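Type III Pentaketide Synthase (Neurospora crassa, PDB 3EUO) is a fungal type III polyketide synthase, a probable acyltransferase of the chalcone and stilbene synthase family that builds pentaketides. Local coordinates at residues E75-D80 against P117-Y122; P83-A88 against L170-E175; V107-T112 against S330-I335; S320-I325 against L339-E344. All coordinates share one frame; numbering follows the deposited sequence.

Contact 1: E75-D80 against P117-Y122; sequences EVFMSD and PGYDHY
Met-78 and Tyr-119 bring the backbones closest, their CA atoms 7.3 Å apart, where a turn of helix 70-96 that widens to pi-type over 77-80 faces the segment 117-122 that leads into helix 119-127. No hydrogen bond spans that gap, so the evidence for the contact lies in rings and thioether. Phe-77 presents its edge to Tyr-119: the ring centroids stand 5.5 Å apart with planes at 77°, a T-shaped pair in which CZ of Phe-77 lies over the tyrosine face, displaced toward the rim. The same ring edge also reaches the root of the tyrosine, CE2 of Phe-77 being 3.7 Å from CB of Tyr-119. The tyrosine ring is swung between its own backbone N and carbonyl carbon (chi1 87°), which turns a face to the phenylalanine.

Met-78 works on the other tyrosine. Its chain bends at chi2 and chi3 and brings the CE methyl over one face of Tyr-122, 3.7 Å from the ring centroid and 22° off the normal, a clear CH-pi geometry. SD is farther, 5.1 Å from that centroid and oblique, which makes this a Met-aromatic contact led by the methyl. The imidazole of His-121 lies over the opposite face of Tyr-122, and Glu-238 of the second subunit packs against both residues. With no hydrogen bond across it, the contact rests on dispersion and ring-edge electrostatics, while its polar end, the OH of Tyr-119, is satisfied by the backbone O of Thr-109.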
loop_
_atom_site.group_PDB
_atom_site.type_symbol
_atom_site.label_atom_id
_atom_site.label_comp_id
_atom_site.label_asym_id
_atom_site.label_seq_id
_atom_site.Cartn_x
_atom_site.Cartn_y
_atom_site.Cartn_z
ATOM N N GLU A 75 -6.761 10.110 14.059
ATOM C CA GLU A 75 -8.138 10.431 14.415
ATOM C C GLU A 75 -8.709 11.535 13.530
ATOM O O GLU A 75 -9.846 11.430 13.069
ATOM C CB GLU A 75 -8.232 10.798 15.894
ATOM C CG GLU A 75 -8.045 9.583 16.799
ATOM C CD GLU A 75 -7.756 9.933 18.247
ATOM O OE1 GLU A 75 -7.608 11.131 18.582
ATOM O OE2 GLU A 75 -7.678 8.988 19.062
ATOM N N VAL A 76 -7.906 12.561 13.261
ATOM C CA VAL A 76 -8.338 13.687 12.424
ATOM C C VAL A 76 -8.310 13.345 10.923
ATOM O O VAL A 76 -9.161 13.825 10.151
ATOM C CB VAL A 76 -7.562 14.987 12.780
ATOM C CG1 VAL A 76 -7.724 16.071 11.708
ATOM C CG2 VAL A 76 -8.059 15.521 14.129
ATOM N N PHE A 77 -7.360 12.500 10.518
ATOM C CA PHE A 77 -7.367 11.959 9.150
ATOM C C PHE A 77 -8.711 11.282 8.879
ATOM O O PHE A 77 -9.326 11.484 7.828
ATOM C CB PHE A 77 -6.214 10.972 8.942
ATOM C CG PHE A 77 -6.010 10.566 7.499
ATOM C CD1 PHE A 77 -5.134 11.281 6.686
ATOM C CD2 PHE A 77 -6.695 9.474 6.955
ATOM C CE1 PHE A 77 -4.935 10.908 5.357
ATOM C CE2 PHE A 77 -6.503 9.092 5.618
ATOM C CZ PHE A 77 -5.613 9.814 4.826
ATOM N N MET A 78 -9.173 10.489 9.839
ATOM C CA MET A 78 -10.460 9.809 9.692
ATOM C C MET A 78 -11.660 10.760 9.773
ATOM O O MET A 78 -12.584 10.649 8.957
ATOM C CB MET A 78 -10.581 8.667 10.700
ATOM C CG MET A 78 -9.496 7.604 10.528
ATOM S SD MET A 78 -9.474 6.779 8.901
ATOM C CE MET A 78 -11.083 6.059 8.918
ATOM N N SER A 79 -11.640 11.703 10.717
ATOM C CA SER A 79 -12.788 12.610 10.904
ATOM C C SER A 79 -12.903 13.686 9.834
ATOM O O SER A 79 -14.018 14.029 9.422
ATOM C CB SER A 79 -12.794 13.262 12.293
ATOM O OG SER A 79 -11.689 14.132 12.486
ATOM N N ASP A 80 -11.761 14.211 9.391
ATOM C CA ASP A 80 -11.732 15.368 8.484
ATOM C C ASP A 80 -11.203 15.082 7.075
ATOM O O ASP A 80 -11.470 15.847 6.150
ATOM C CB ASP A 80 -10.950 16.519 9.124
ATOM C CG ASP A 80 -11.699 17.148 10.281
ATOM O OD1 ASP A 80 -12.079 18.325 10.149
ATOM O OD2 ASP A 80 -11.934 16.457 11.300
ATOM N N PRO A 117 -8.062 -1.603 9.653
ATOM C CA PRO A 117 -8.242 -1.431 8.196
ATOM C C PRO A 117 -7.760 -0.073 7.689
ATOM O O PRO A 117 -7.832 0.926 8.423
ATOM C CB PRO A 117 -9.765 -1.544 8.002
ATOM C CG PRO A 117 -10.278 -2.203 9.246
ATOM C CD PRO A 117 -9.338 -1.838 10.351
ATOM N N GLY A 118 -7.272 -0.041 6.449
ATOM C CA GLY A 118 -6.859 1.214 5.805
ATOM C C GLY A 118 -8.032 2.126 5.506
ATOM O O GLY A 118 -9.199 1.695 5.535
ATOM N N TYR A 119 -7.734 3.390 5.215
ATOM C CA TYR A 119 -8.784 4.402 5.074
ATOM C C TYR A 119 -9.711 4.094 3.915
ATOM O O TYR A 119 -10.883 4.488 3.933
ATOM C CB TYR A 119 -8.193 5.818 4.946
ATOM C CG TYR A 119 -7.815 6.255 3.539
ATOM C CD1 TYR A 119 -8.750 6.893 2.710
ATOM C CD2 TYR A 119 -6.518 6.054 3.044
ATOM C CE1 TYR A 119 -8.410 7.308 1.421
ATOM C CE2 TYR A 119 -6.165 6.469 1.744
ATOM C CZ TYR A 119 -7.115 7.092 0.944
ATOM O OH TYR A 119 -6.776 7.501 -0.322
ATOM N N ASP A 120 -9.187 3.379 2.917
ATOM C CA ASP A 120 -9.967 3.017 1.747
ATOM C C ASP A 120 -11.194 2.188 2.112
ATOM O O ASP A 120 -12.254 2.336 1.494
ATOM C CB ASP A 120 -9.102 2.319 0.684
ATOM C CG ASP A 120 -8.430 1.046 1.185
ATOM O OD1 ASP A 120 -8.171 0.915 2.403
ATOM O OD2 ASP A 120 -8.144 0.172 0.330
ATOM N N HIS A 121 -11.047 1.322 3.112
ATOM C CA HIS A 121 -12.181 0.554 3.607
ATOM C C HIS A 121 -13.363 1.447 3.977
ATOM O O HIS A 121 -14.503 1.209 3.545
ATOM C CB HIS A 121 -11.797 -0.283 4.823
ATOM C CG HIS A 121 -12.968 -0.985 5.435
ATOM N ND1 HIS A 121 -13.707 -0.444 6.466
ATOM C CD2 HIS A 121 -13.568 -2.154 5.113
ATOM C CE1 HIS A 121 -14.699 -1.262 6.767
ATOM N NE2 HIS A 121 -14.633 -2.311 5.965
ATOM N N TYR A 122 -13.081 2.473 4.774
ATOM C CA TYR A 122 -14.112 3.368 5.302
ATOM C C TYR A 122 -14.742 4.195 4.180
ATOM O O TYR A 122 -15.968 4.377 4.144
ATOM C CB TYR A 122 -13.533 4.254 6.409
ATOM C CG TYR A 122 -13.010 3.450 7.581
ATOM C CD1 TYR A 122 -13.820 3.187 8.689
ATOM C CD2 TYR A 122 -11.713 2.937 7.574
ATOM C CE1 TYR A 122 -13.344 2.436 9.771
ATOM C CE2 TYR A 122 -11.226 2.186 8.651
ATOM C CZ TYR A 122 -12.049 1.942 9.739
ATOM O OH TYR A 122 -11.564 1.199 10.798
#

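Contact 2: P83-A88 against L170-E175; sequences PLAVEA and LVLALE
Ala-85 meets Leu-172 and Leu-174 with no aromatic ring or flat side chain entering the contact, so there are no faces or edges to stack; the one flat group touched is the peptide carbonyl of Ala-85, whose O lies 3.8 Å from the CD1 methyl of Leu-172. That oxygen also accepts a hydrogen bond from the Ser-89 hydroxyl, one turn further along the helix.

The rest is methyl against methyl. CB of Ala-85 is 3.9 Å from CD2 of Leu-172 and 3.9 Å from CD2 of Leu-174, while those two leucine methyls are 6.2 Å apart, which places the alanine astride the gap between them. Both leucines carry CG trans to N (chi1 175° and 166°) and turn CD1 alike, so residues two apart on the strand offer matching branches on one face. Leu-84 adds a looser touch, its CB 4.4 Å from CD1 of Leu-174. The close approach is consistent with the small side chain of Ala-85: its CA is 6.1 Å from that of Leu-174, and the segment axes pass 8.6 Å apart, nearly antiparallel at 151°.

Helix 70-96 thus lies on one face of the mixed sheet, as helices cover sheets in the layered thiolase fold. The CB atoms of Ala-173 and Glu-175 point away from it; Ala-173 touches Ser-332 and Glu-175 touches Ser-331. Strand 168-175 pairs with strands 105-109 and 204-211; Leu-84 and Leu-174 extend the patch to Ala-205 of the latter. Helix 119-127 packs alongside through Val-123 on Ala-85 and Tyr-119 on Leu-174.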
loop_
_atom_site.group_PDB
_atom_site.type_symbol
_atom_site.label_atom_id
_atom_site.label_comp_id
_atom_site.label_asym_id
_atom_site.label_seq_id
_atom_site.Cartn_x
_atom_site.Cartn_y
_atom_site.Cartn_z
ATOM N N PRO A 83 -14.083 12.200 4.786
ATOM C CA PRO A 83 -15.217 12.859 4.116
ATOM C C PRO A 83 -14.856 13.530 2.781
ATOM O O PRO A 83 -15.696 13.585 1.875
ATOM C CB PRO A 83 -15.656 13.914 5.142
ATOM C CG PRO A 83 -15.233 13.335 6.457
ATOM C CD PRO A 83 -13.906 12.714 6.159
ATOM N N LEU A 84 -13.628 14.046 2.670
ATOM C CA LEU A 84 -13.151 14.655 1.428
ATOM C C LEU A 84 -13.030 13.575 0.361
ATOM O O LEU A 84 -13.425 13.772 -0.793
ATOM C CB LEU A 84 -11.781 15.321 1.639
ATOM C CG LEU A 84 -11.636 16.382 2.730
ATOM C CD1 LEU A 84 -10.175 16.796 2.892
ATOM C CD2 LEU A 84 -12.523 17.586 2.429
ATOM N N ALA A 85 -12.487 12.430 0.763
ATOM C CA ALA A 85 -12.297 11.298 -0.143
ATOM C C ALA A 85 -13.641 10.739 -0.610
ATOM O O ALA A 85 -13.800 10.359 -1.775
ATOM C CB ALA A 85 -11.475 10.221 0.536
ATOM N N VAL A 86 -14.606 10.700 0.305
ATOM C CA VAL A 86 -15.943 10.222 -0.022
ATOM C C VAL A 86 -16.574 11.159 -1.061
ATOM O O VAL A 86 -17.114 10.699 -2.064
ATOM C CB VAL A 86 -16.837 10.064 1.236
ATOM C CG1 VAL A 86 -18.281 9.747 0.850
ATOM C CG2 VAL A 86 -16.290 8.962 2.159
ATOM N N GLU A 87 -16.468 12.466 -0.835
ATOM C CA GLU A 87 -17.082 13.437 -1.755
ATOM C C GLU A 87 -16.413 13.480 -3.136
ATOM O O GLU A 87 -17.100 13.549 -4.162
ATOM C CB GLU A 87 -17.144 14.824 -1.104
ATOM C CG GLU A 87 -17.729 15.936 -1.987
ATOM C CD GLU A 87 -19.203 15.728 -2.356
ATOM O OE1 GLU A 87 -19.895 14.893 -1.729
ATOM O OE2 GLU A 87 -19.670 16.418 -3.286
ATOM N N ALA A 88 -15.077 13.423 -3.163
ATOM C CA ALA A 88 -14.324 13.374 -4.420
ATOM C C ALA A 88 -14.700 12.129 -5.229
ATOM O O ALA A 88 -14.937 12.205 -6.432
ATOM C CB ALA A 88 -12.822 13.395 -4.144
ATOM N N LEU A 170 -12.166 2.833 -9.141
ATOM C CA LEU A 170 -12.070 4.075 -8.395
ATOM C C LEU A 170 -10.612 4.275 -8.010
ATOM O O LEU A 170 -10.067 3.498 -7.218
ATOM C CB LEU A 170 -12.959 4.048 -7.139
ATOM C CG LEU A 170 -12.887 5.273 -6.210
ATOM C CD1 LEU A 170 -13.161 6.586 -6.954
ATOM C CD2 LEU A 170 -13.840 5.135 -5.045
ATOM N N VAL A 171 -9.997 5.318 -8.565
ATOM C CA VAL A 171 -8.606 5.673 -8.253
ATOM C C VAL A 171 -8.609 6.907 -7.357
ATOM O O VAL A 171 -9.077 7.969 -7.764
ATOM C CB VAL A 171 -7.775 5.965 -9.517
ATOM C CG1 VAL A 171 -6.274 5.933 -9.184
ATOM C CG2 VAL A 171 -8.093 4.962 -10.629
ATOM N N LEU A 172 -8.067 6.773 -6.150
ATOM C CA LEU A 172 -8.291 7.779 -5.113
ATOM C C LEU A 172 -7.011 8.194 -4.391
ATOM O O LEU A 172 -6.212 7.347 -4.009
ATOM C CB LEU A 172 -9.322 7.253 -4.093
ATOM C CG LEU A 172 -9.631 8.087 -2.834
ATOM C CD1 LEU A 172 -10.374 9.372 -3.187
ATOM C CD2 LEU A 172 -10.423 7.261 -1.809
ATOM N N ALA A 173 -6.840 9.500 -4.199
ATOM C CA ALA A 173 -5.747 10.024 -3.372
ATOM C C ALA A 173 -6.300 10.944 -2.300
ATOM O O ALA A 173 -7.140 11.808 -2.580
ATOM C CB ALA A 173 -4.733 10.758 -4.224
ATOM N N LEU A 174 -5.848 10.743 -1.069
ATOM C CA LEU A 174 -6.215 11.624 0.030
ATOM C C LEU A 174 -4.972 11.939 0.844
ATOM O O LEU A 174 -4.247 11.031 1.263
ATOM C CB LEU A 174 -7.294 10.966 0.900
ATOM C CG LEU A 174 -7.593 11.551 2.288
ATOM C CD1 LEU A 174 -8.161 12.975 2.214
ATOM C CD2 LEU A 174 -8.550 10.636 3.041
ATOM N N GLU A 175 -4.732 13.227 1.078
ATOM C CA GLU A 175 -3.603 13.645 1.905
ATOM C C GLU A 175 -4.049 14.726 2.870
ATOM O O GLU A 175 -4.752 15.658 2.480
ATOM C CB GLU A 175 -2.422 14.150 1.059
ATOM C CG GLU A 175 -1.915 13.164 -0.006
ATOM C CD GLU A 175 -1.139 11.971 0.547
ATOM O OE1 GLU A 175 -1.013 11.805 1.785
ATOM O OE2 GLU A 175 -0.645 11.178 -0.284
#

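Contact 3: V107-T112 against S330-I335; sequences VSTTCT and SSSATI
Thr-109 and Ser-332 both bear hydroxyls, yet their closest approach is a methyl against an oxygen: CG2 of Thr-109 lies 3.4 Å from OG of Ser-332, and no hydrogen bond crosses between the segments. The torsion of Thr-109 explains this, since OG1 points away from the amide nitrogen (chi1 -170°) and leaves the methyl branch to meet the serine, whose CB is 3.7 Å away. The polar need of Ser-332 is met outside the pair, by a hydrogen bond between its OG and OE2 of Glu-175. Alongside, SG of Cys-111 comes within 3.8 Å of OG of Ser-331, a distance of plain packing, and Asn-116 of the second subunit also touches Cys-111.

Each segment also has internal hydrogen bonds. The OG1 of Thr-110 accepts from the backbone N of Thr-112 at 3.2 Å in an almost straight bond (168°), which defines an ST turn just beyond the strand end. In the other segment, Ser-331 has a positive phi of 50° where the chain turns toward helix 334-342. Its carbonyl O takes two bonds from Thr-334, one from the backbone N at 3.1 Å and one from OG1 at 3.1 Å, both arriving from the same face of its plane.

Ser-330 directly follows Asn-329 in the Gly-Asn-x-Ser-Ser sequence of this family. The contact joins the N-terminal and C-terminal family regions in a buried place, its centre about 5 Å from that of the chain. Strand 168-175 borders it through Ala-173 and Glu-175, and helix 145-162 packs on Val-107 and Ile-335.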
loop_
_atom_site.group_PDB
_atom_site.type_symbol
_atom_site.label_atom_id
_atom_site.label_comp_id
_atom_site.label_asym_id
_atom_site.label_seq_id
_atom_site.Cartn_x
_atom_site.Cartn_y
_atom_site.Cartn_z
ATOM N N VAL A 107 -8.190 1.622 -6.247
ATOM C CA VAL A 107 -6.749 1.808 -6.003
ATOM C C VAL A 107 -6.579 3.149 -5.309
ATOM O O VAL A 107 -6.837 4.190 -5.910
ATOM C CB VAL A 107 -5.890 1.774 -7.295
ATOM C CG1 VAL A 107 -4.404 1.935 -6.955
ATOM C CG2 VAL A 107 -6.099 0.471 -8.059
ATOM N N SER A 108 -6.150 3.113 -4.049
ATOM C CA SER A 108 -6.072 4.311 -3.213
ATOM C C SER A 108 -4.649 4.573 -2.781
ATOM O O SER A 108 -3.837 3.658 -2.712
ATOM C CB SER A 108 -6.954 4.169 -1.964
ATOM O OG SER A 108 -8.295 3.875 -2.325
ATOM N N THR A 109 -4.357 5.827 -2.468
ATOM C CA THR A 109 -3.034 6.167 -1.961
ATOM C C THR A 109 -3.127 7.234 -0.877
ATOM O O THR A 109 -4.060 8.043 -0.859
ATOM C CB THR A 109 -2.082 6.581 -3.114
ATOM O OG1 THR A 109 -0.733 6.682 -2.633
ATOM C CG2 THR A 109 -2.508 7.886 -3.751
ATOM N N THR A 110 -2.172 7.187 0.047
ATOM C CA THR A 110 -1.923 8.262 1.008
ATOM C C THR A 110 -0.551 8.045 1.628
ATOM O O THR A 110 -0.104 6.911 1.741
ATOM C CB THR A 110 -2.996 8.340 2.130
ATOM O OG1 THR A 110 -2.784 9.528 2.910
ATOM C CG2 THR A 110 -2.956 7.105 3.050
ATOM N N CYS A 111 0.124 9.123 2.010
ATOM C CA CYS A 111 1.335 8.969 2.820
ATOM C C CYS A 111 1.174 9.647 4.179
ATOM O O CYS A 111 2.138 9.745 4.937
ATOM C CB CYS A 111 2.562 9.502 2.081
ATOM S SG CYS A 111 2.486 11.266 1.772
ATOM N N THR A 112 -0.045 10.090 4.486
ATOM C CA THR A 112 -0.285 10.884 5.702
ATOM C C THR A 112 -1.197 10.176 6.720
ATOM O O THR A 112 -1.762 10.802 7.638
ATOM C CB THR A 112 -0.800 12.286 5.353
ATOM O OG1 THR A 112 -1.878 12.188 4.410
ATOM C CG2 THR A 112 0.325 13.127 4.751
ATOM N N SER A 330 -0.590 19.370 -2.577
ATOM C CA SER A 330 -1.408 18.423 -1.809
ATOM C C SER A 330 -0.910 16.985 -1.975
ATOM O O SER A 330 -1.700 16.040 -1.920
ATOM C CB SER A 330 -2.889 18.526 -2.213
ATOM O OG SER A 330 -3.374 19.849 -2.053
ATOM N N SER A 331 0.405 16.842 -2.164
ATOM C CA SER A 331 1.055 15.540 -2.347
ATOM C C SER A 331 0.336 14.709 -3.429
ATOM O O SER A 331 0.037 15.238 -4.503
ATOM C CB SER A 331 1.191 14.819 -0.999
ATOM O OG SER A 331 1.848 13.573 -1.133
ATOM N N SER A 332 0.027 13.442 -3.154
ATOM C CA SER A 332 -0.532 12.549 -4.178
ATOM C C SER A 332 -1.881 12.993 -4.762
ATOM O O SER A 332 -2.254 12.556 -5.852
ATOM C CB SER A 332 -0.671 11.120 -3.635
ATOM O OG SER A 332 -1.714 11.049 -2.677
ATOM N N ALA A 333 -2.603 13.845 -4.031
ATOM C CA ALA A 333 -3.942 14.290 -4.452
ATOM C C ALA A 333 -3.919 15.407 -5.502
ATOM O O ALA A 333 -4.944 15.698 -6.128
ATOM C CB ALA A 333 -4.768 14.718 -3.234
ATOM N N THR A 334 -2.759 16.025 -5.708
ATOM C CA THR A 334 -2.699 17.213 -6.555
ATOM C C THR A 334 -2.870 16.903 -8.038
ATOM O O THR A 334 -3.496 17.681 -8.764
ATOM C CB THR A 334 -1.387 18.003 -6.372
ATOM O OG1 THR A 334 -1.094 18.129 -4.978
ATOM C CG2 THR A 334 -1.516 19.398 -6.980
ATOM N N ILE A 335 -2.309 15.785 -8.488
ATOM C CA ILE A 335 -2.287 15.505 -9.923
ATOM C C ILE A 335 -3.684 15.352 -10.521
ATOM O O ILE A 335 -3.937 15.869 -11.613
ATOM C CB ILE A 335 -1.325 14.341 -10.333
ATOM C CG1 ILE A 335 -1.124 14.293 -11.858
ATOM C CG2 ILE A 335 -1.821 12.992 -9.819
ATOM C CD1 ILE A 335 -0.642 15.604 -12.478
#

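Contact 4: S320-I325 against L339-E344; sequences SYDRYI and LNRLRE
Asp-322 and Arg-323 of helix 318-327 enter a salt-bridge network with Arg-341 and Glu-344, on and near helix 334-342. Arg-341 grips the aspartate side-on with two nitrogens, NE to OD2 of Asp-322 at 2.7 Å and NH2 to OD1 at 3.1 Å. Both oxygens lie close to the guanidinium plane, but the donors come from above the carboxylate plane, the two flat groups being turned 60° apart. OD2 of Asp-322 has a second positive partner in NH1 of Arg-323, 2.8 Å away, so the carboxylate sits between two arginines that would be expected to stabilise its negative charge.

These helices follow one another in the C-terminal chalcone synthase-like region, and the chain between them includes the serine-rich loop 330-332. Leu-339 and Asn-340 rest on strand 4-11.

The arginines also pack: CB of Arg-341 lies over one guanidinium face of Arg-323, 3.5 Å from NE. With CG of Arg-341 opposite its backbone N (chi1 -179°) and a bend at chi2, the chain passes that face before reaching Asp-322. NH1 of Arg-341 then bonds OE1 of Glu-344 at 2.8 Å, and it also forms a salt bridge with Asp-346. A water accepts from NH2 of Arg-323 at 2.7 Å and from ND2 of Asn-340 at 2.9 Å, adding a bridge between the helices beside the ion pairs.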
loop_
_atom_site.group_PDB
_atom_site.type_symbol
_atom_site.label_atom_id
_atom_site.label_comp_id
_atom_site.label_asym_id
_atom_site.label_seq_id
_atom_site.Cartn_x
_atom_site.Cartn_y
_atom_site.Cartn_z
ATOM N N SER A 320 -1.381 23.333 -13.575
ATOM C CA SER A 320 -0.399 23.064 -12.520
ATOM C C SER A 320 -0.133 24.336 -11.730
ATOM O O SER A 320 -0.139 24.319 -10.506
ATOM C CB SER A 320 0.900 22.537 -13.117
ATOM O OG SER A 320 0.690 21.298 -13.772
ATOM N N TYR A 321 0.083 25.441 -12.441
ATOM C CA TYR A 321 0.191 26.756 -11.809
ATOM C C TYR A 321 -1.046 27.138 -11.009
ATOM O O TYR A 321 -0.926 27.652 -9.894
ATOM C CB TYR A 321 0.516 27.833 -12.849
ATOM C CG TYR A 321 1.999 27.966 -13.082
ATOM C CD1 TYR A 321 2.601 27.413 -14.210
ATOM C CD2 TYR A 321 2.810 28.628 -12.159
ATOM C CE1 TYR A 321 3.974 27.527 -14.420
ATOM C CE2 TYR A 321 4.181 28.750 -12.358
ATOM C CZ TYR A 321 4.757 28.196 -13.491
ATOM O OH TYR A 321 6.114 28.313 -13.689
ATOM N N ASP A 322 -2.224 26.897 -11.579
ATOM C CA ASP A 322 -3.485 27.235 -10.933
ATOM C C ASP A 322 -3.640 26.517 -9.596
ATOM O O ASP A 322 -4.009 27.132 -8.593
ATOM C CB ASP A 322 -4.664 26.889 -11.850
ATOM C CG ASP A 322 -5.996 27.260 -11.241
ATOM O OD1 ASP A 322 -6.436 28.410 -11.445
ATOM O OD2 ASP A 322 -6.609 26.404 -10.563
ATOM N N ARG A 323 -3.368 25.215 -9.597
ATOM C CA ARG A 323 -3.416 24.404 -8.373
ATOM C C ARG A 323 -2.383 24.860 -7.344
ATOM O O ARG A 323 -2.700 25.074 -6.175
ATOM C CB ARG A 323 -3.198 22.928 -8.713
ATOM C CG ARG A 323 -4.472 22.111 -8.746
ATOM C CD ARG A 323 -5.436 22.576 -9.824
ATOM N NE ARG A 323 -6.794 22.232 -9.418
ATOM C CZ ARG A 323 -7.668 23.085 -8.897
ATOM N NH1 ARG A 323 -7.361 24.367 -8.742
ATOM N NH2 ARG A 323 -8.864 22.649 -8.549
ATOM N N TYR A 324 -1.153 25.036 -7.803
ATOM C CA TYR A 324 -0.044 25.374 -6.934
ATOM C C TYR A 324 -0.254 26.716 -6.227
ATOM O O TYR A 324 -0.112 26.817 -5.004
ATOM C CB TYR A 324 1.244 25.398 -7.751
ATOM C CG TYR A 324 2.478 25.740 -6.952
ATOM C CD1 TYR A 324 3.035 24.825 -6.056
ATOM C CD2 TYR A 324 3.090 26.974 -7.101
ATOM C CE1 TYR A 324 4.183 25.149 -5.325
ATOM C CE2 TYR A 324 4.230 27.311 -6.371
ATOM C CZ TYR A 324 4.765 26.400 -5.493
ATOM O OH TYR A 324 5.888 26.743 -4.787
ATOM N N ILE A 325 -0.609 27.738 -7.004
ATOM C CA ILE A 325 -0.776 29.077 -6.449
ATOM C C ILE A 325 -1.945 29.151 -5.473
ATOM O O ILE A 325 -1.823 29.750 -4.402
ATOM C CB ILE A 325 -0.922 30.148 -7.564
ATOM C CG1 ILE A 325 0.381 30.247 -8.364
ATOM C CG2 ILE A 325 -1.274 31.515 -6.958
ATOM C CD1 ILE A 325 0.289 31.112 -9.625
ATOM N N LEU A 339 -5.536 17.556 -13.437
ATOM C CA LEU A 339 -6.268 17.004 -14.585
ATOM C C LEU A 339 -7.742 17.428 -14.646
ATOM O O LEU A 339 -8.292 17.644 -15.745
ATOM C CB LEU A 339 -6.144 15.480 -14.635
ATOM C CG LEU A 339 -4.765 14.947 -15.017
ATOM C CD1 LEU A 339 -4.723 13.466 -14.718
ATOM C CD2 LEU A 339 -4.459 15.210 -16.493
ATOM N N ASN A 340 -8.371 17.554 -13.477
ATOM C CA ASN A 340 -9.739 18.046 -13.390
ATOM C C ASN A 340 -9.812 19.513 -13.821
ATOM O O ASN A 340 -10.673 19.907 -14.610
ATOM C CB ASN A 340 -10.270 17.881 -11.961
ATOM C CG ASN A 340 -11.756 18.187 -11.846
ATOM O OD1 ASN A 340 -12.560 17.748 -12.670
ATOM N ND2 ASN A 340 -12.124 18.938 -10.817
ATOM N N ARG A 341 -8.889 20.318 -13.309
ATOM C CA ARG A 341 -8.882 21.750 -13.608
ATOM C C ARG A 341 -8.538 22.023 -15.075
ATOM O O ARG A 341 -9.084 22.950 -15.677
ATOM C CB ARG A 341 -7.914 22.483 -12.675
ATOM C CG ARG A 341 -7.837 23.999 -12.864
ATOM C CD ARG A 341 -9.022 24.730 -12.240
ATOM N NE ARG A 341 -8.783 26.172 -12.211
ATOM C CZ ARG A 341 -9.575 27.090 -12.757
ATOM N NH1 ARG A 341 -10.697 26.737 -13.368
ATOM N NH2 ARG A 341 -9.251 28.371 -12.673
ATOM N N LEU A 342 -7.648 21.214 -15.646
ATOM C CA LEU A 342 -7.189 21.409 -17.026
ATOM C C LEU A 342 -8.340 21.451 -18.023
ATOM O O LEU A 342 -8.298 22.207 -18.996
ATOM C CB LEU A 342 -6.184 20.321 -17.426
ATOM C CG LEU A 342 -5.536 20.392 -18.816
ATOM C CD1 LEU A 342 -4.702 21.654 -18.990
ATOM C CD2 LEU A 342 -4.691 19.153 -19.076
ATOM N N ARG A 343 -9.367 20.638 -17.785
ATOM C CA ARG A 343 -10.463 20.529 -18.748
ATOM C C ARG A 343 -11.596 21.537 -18.520
ATOM O O ARG A 343 -12.644 21.447 -19.161
ATOM C CB ARG A 343 -10.989 19.081 -18.846
ATOM C CG ARG A 343 -11.344 18.403 -17.514
ATOM C CD ARG A 343 -12.595 18.984 -16.870
ATOM N NE ARG A 343 -13.022 18.235 -15.684
ATOM C CZ ARG A 343 -13.847 17.185 -15.702
ATOM N NH1 ARG A 343 -14.350 16.732 -16.848
ATOM N NH2 ARG A 343 -14.173 16.583 -14.567
ATOM N N GLU A 344 -11.381 22.499 -17.620
ATOM C CA GLU A 344 -12.371 23.544 -17.351
ATOM C C GLU A 344 -12.203 24.714 -18.325
ATOM O O GLU A 344 -11.098 24.959 -18.818
ATOM C CB GLU A 344 -12.290 24.009 -15.894
ATOM C CG GLU A 344 -12.615 22.886 -14.903
ATOM C CD GLU A 344 -12.667 23.332 -13.451
ATOM O OE1 GLU A 344 -12.303 24.491 -13.145
ATOM O OE2 GLU A 344 -13.072 22.503 -12.605
HETATM O O HOH W 1 -9.810 20.317 -9.648
#

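Contacts 1 and 2 share helix 70-96, with centres about 11 Å apart, and join where CZ of Phe-77 lies 3.5 Å from CD2 of Leu-174. Contact 3 is about 9 Å from contact 2 between centres and reaches the same sheet; a probable hydrogen bond between OG1 of Thr-110 and O of Leu-174, 2.7 Å, links them. Contact 4 uses helix 334-342, which contact 3 also uses; their centres are about 16 Å apart. Contacts 1 and 4 lie on opposite sides of the chain's centre, about 27 Å between centres. Cys-111 of contact 3 touches the glycine-rich turn around Cys-143, oxidised here to 3-sulfinoalanine and probably the family's nucleophile.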